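Local structure of synaptic vesicle membrane protein VAT-1 homolog-like (Homo sapiens, 4A27) at the interface of chains A and B. The protein probably acts as an oxidoreductase of the quinone oxidoreductase branch of the zinc-containing alcohol dehydrogenase family, although its substrate is not evident from this structure. Residues are numbered along the deposited sequence; one frame, centred on the assembly and turned at random. Chains: chain A/B, Synaptic vesicle membrane protein VAT-1 homolog-like.

The interface of chains A and B. Residues chain A 231, 268, 273-275; chain B 137, 274-277.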
ATOM      1  N   LEU A 231      -7.735  -1.752  -6.224  1.00 39.50           N
ATOM      2  CA  LEU A 231      -6.821  -1.974  -5.097  1.00 38.34           C
ATOM      3  C   LEU A 231      -5.364  -2.109  -5.524  1.00 37.74           C
ATOM      4  O   LEU A 231      -4.558  -2.492  -4.746  1.00 37.92           O
ATOM      5  CB  LEU A 231      -7.228  -3.193  -4.259  1.00 42.23           C
ATOM      6  CG  LEU A 231      -8.670  -3.054  -3.729  1.00 51.64           C
ATOM      7  CD1 LEU A 231      -9.094  -4.266  -2.905  1.00 45.75           C
ATOM      8  CD2 LEU A 231      -8.772  -1.753  -2.920  1.00 44.94           C
ATOM      9  N   LEU A 268      -8.402   8.668  -6.631  1.00 64.58           N
ATOM     10  CA  LEU A 268      -7.940   7.503  -5.888  1.00 59.16           C
ATOM     11  C   LEU A 268      -9.122   6.845  -5.166  1.00 58.99           C
ATOM     12  O   LEU A 268      -9.293   5.617  -5.233  1.00 58.12           O
ATOM     13  CB  LEU A 268      -6.835   7.904  -4.899  1.00 56.98           C
ATOM     14  CG  LEU A 268      -5.531   8.498  -5.468  1.00 59.85           C
ATOM     15  CD1 LEU A 268      -4.478   8.692  -4.391  1.00 54.09           C
ATOM     16  CD2 LEU A 268      -4.955   7.631  -6.565  1.00 55.16           C
ATOM     17  N   LYS A 273      -7.506   3.164  -5.839  1.00 43.33           N
ATOM     18  CA  LYS A 273      -6.097   2.953  -6.133  1.00 48.71           C
ATOM     19  C   LYS A 273      -5.147   3.609  -5.129  1.00 46.39           C
ATOM     20  O   LYS A 273      -5.551   4.460  -4.341  1.00 48.29           O
ATOM     21  CB  LYS A 273      -5.830   3.413  -7.551  1.00 52.75           C
ATOM     22  CG  LYS A 273      -6.282   2.372  -8.572  1.00 52.28           C
ATOM     23  CD  LYS A 273      -6.547   2.984  -9.944  1.00 63.46           C
ATOM     24  CE  LYS A 273      -7.255   1.967 -10.880  1.00 64.10           C
ATOM     25  NZ  LYS A 273      -7.232   2.383 -12.341  1.00 71.02           N
ATOM     26  N   VAL A 274      -3.914   3.111  -5.156  1.00 41.19           N
ATOM     27  CA  VAL A 274      -2.850   3.406  -4.232  1.00 39.93           C
ATOM     28  C   VAL A 274      -1.680   3.971  -5.027  1.00 43.88           C
ATOM     29  O   VAL A 274      -1.256   3.398  -6.033  1.00 39.14           O
ATOM     30  CB  VAL A 274      -2.349   2.107  -3.551  1.00 34.10           C
ATOM     31  CG1 VAL A 274      -1.346   2.403  -2.472  1.00 43.99           C
ATOM     32  CG2 VAL A 274      -3.512   1.337  -2.980  1.00 33.44           C
ATOM     33  N   ILE A 275      -1.140   5.091  -4.554  1.00 49.27           N
ATOM     34  CA  ILE A 275       0.082   5.637  -5.111  1.00 43.36           C
ATOM     35  C   ILE A 275       1.101   5.812  -4.031  1.00 43.31           C
ATOM     36  O   ILE A 275       0.786   6.338  -2.981  1.00 41.31           O
ATOM     37  CB  ILE A 275      -0.189   6.977  -5.730  1.00 53.91           C
ATOM     38  CG1 ILE A 275      -1.119   6.783  -6.929  1.00 66.47           C
ATOM     39  CG2 ILE A 275       1.124   7.624  -6.196  1.00 63.26           C
ATOM     40  CD1 ILE A 275      -1.849   8.071  -7.375  1.00 64.58           C
TER
ATOM     41  N   VAL B 137      -5.557  -2.547   1.731  1.00 41.71           N
ATOM     42  CA  VAL B 137      -4.913  -1.319   1.297  1.00 39.16           C
ATOM     43  C   VAL B 137      -3.615  -1.152   2.096  1.00 49.57           C
ATOM     44  O   VAL B 137      -2.541  -1.281   1.549  1.00 46.37           O
ATOM     45  CB  VAL B 137      -5.882  -0.124   1.406  1.00 40.19           C
ATOM     46  CG1 VAL B 137      -5.238   1.181   0.914  1.00 42.61           C
ATOM     47  CG2 VAL B 137      -7.116  -0.411   0.606  1.00 34.15           C
ATOM     48  N   VAL B 274       2.665   6.634   1.214  1.00 43.75           N
ATOM     49  CA  VAL B 274       1.662   5.980   0.386  1.00 42.62           C
ATOM     50  C   VAL B 274       0.325   6.656   0.603  1.00 38.95           C
ATOM     51  O   VAL B 274      -0.112   6.821   1.749  1.00 43.92           O
ATOM     52  CB  VAL B 274       1.584   4.514   0.843  1.00 33.73           C
ATOM     53  CG1 VAL B 274       0.646   3.650  -0.055  1.00 30.34           C
ATOM     54  CG2 VAL B 274       3.017   3.975   0.861  1.00 35.53           C
ATOM     55  N   ILE B 275      -0.338   7.035  -0.479  1.00 43.75           N
ATOM     56  CA  ILE B 275      -1.686   7.600  -0.403  1.00 44.82           C
ATOM     57  C   ILE B 275      -2.652   6.758  -1.215  1.00 39.69           C
ATOM     58  O   ILE B 275      -2.355   6.378  -2.356  1.00 44.12           O
ATOM     59  CB  ILE B 275      -1.761   9.089  -0.910  1.00 50.07           C
ATOM     60  CG1 ILE B 275      -3.201   9.594  -0.869  1.00 52.96           C
ATOM     61  CG2 ILE B 275      -1.268   9.203  -2.321  1.00 56.31           C
ATOM     62  CD1 ILE B 275      -3.343  11.129  -0.768  1.00 62.46           C
ATOM     63  N   ALA B 276      -3.837   6.534  -0.645  1.00 38.49           N
ATOM     64  CA  ALA B 276      -4.818   5.610  -1.200  1.00 39.03           C
ATOM     65  C   ALA B 276      -6.212   6.156  -0.970  1.00 48.23           C
ATOM     66  O   ALA B 276      -6.453   6.965  -0.066  1.00 53.74           O
ATOM     67  CB  ALA B 276      -4.695   4.215  -0.528  1.00 40.35           C
ATOM     68  N   GLY B 277      -7.134   5.702  -1.797  1.00 44.78           N
ATOM     69  CA  GLY B 277      -8.532   6.082  -1.674  1.00 51.14           C
ATOM     70  C   GLY B 277      -9.361   4.842  -1.705  1.00 42.63           C
ATOM     71  O   GLY B 277      -8.954   3.864  -2.310  1.00 50.35           O
TER
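A:Ile275 and B:Ile275 face each other on the two-fold axis, where the edge strands 274-278 of the two subunits pair antiparallel. The amide N of A:Ile275 meets the carbonyl O of B:Ile275 at 2.8 Å, almost straight at the hydrogen (177°), and the reciprocal bond from B:Ile275 N to A:Ile275 O is equally short. Further along, B:Gly277 N reaches A:Lys273 O over a longer 3.2 Å, tilted 21° from the carbonyl plane. Packing is tightest on one face of the paired strands, where the two Val274 side chains meet tip to tip and cross obliquely, CG1 of A:Val274 lying 3.4 Å from CG1 of B:Val274, closer than usual for methyl groups. In both valines CG1 stands anti to the backbone N (chi1 -174°), which points it at its twin. The other branch of A:Val274, CG2, rests against B:Ala276 CB. On the opposite face, A:Leu268 from helix 265-271 lays CD1 across B:Ile275 at about a right angle, 3.9 Å from CG2, while its CB sits over the backbone of B:Gly277. The looser margin lies on the valine face, where A:Leu231 CD2 only brushes B:Val137 CG2 at 4.1 Å. The strand pairing joins the sheets of the two subunits into one continuous sheet, a probable dimer interface of the kind common in this family, which the apolar contacts on both faces would help to hold.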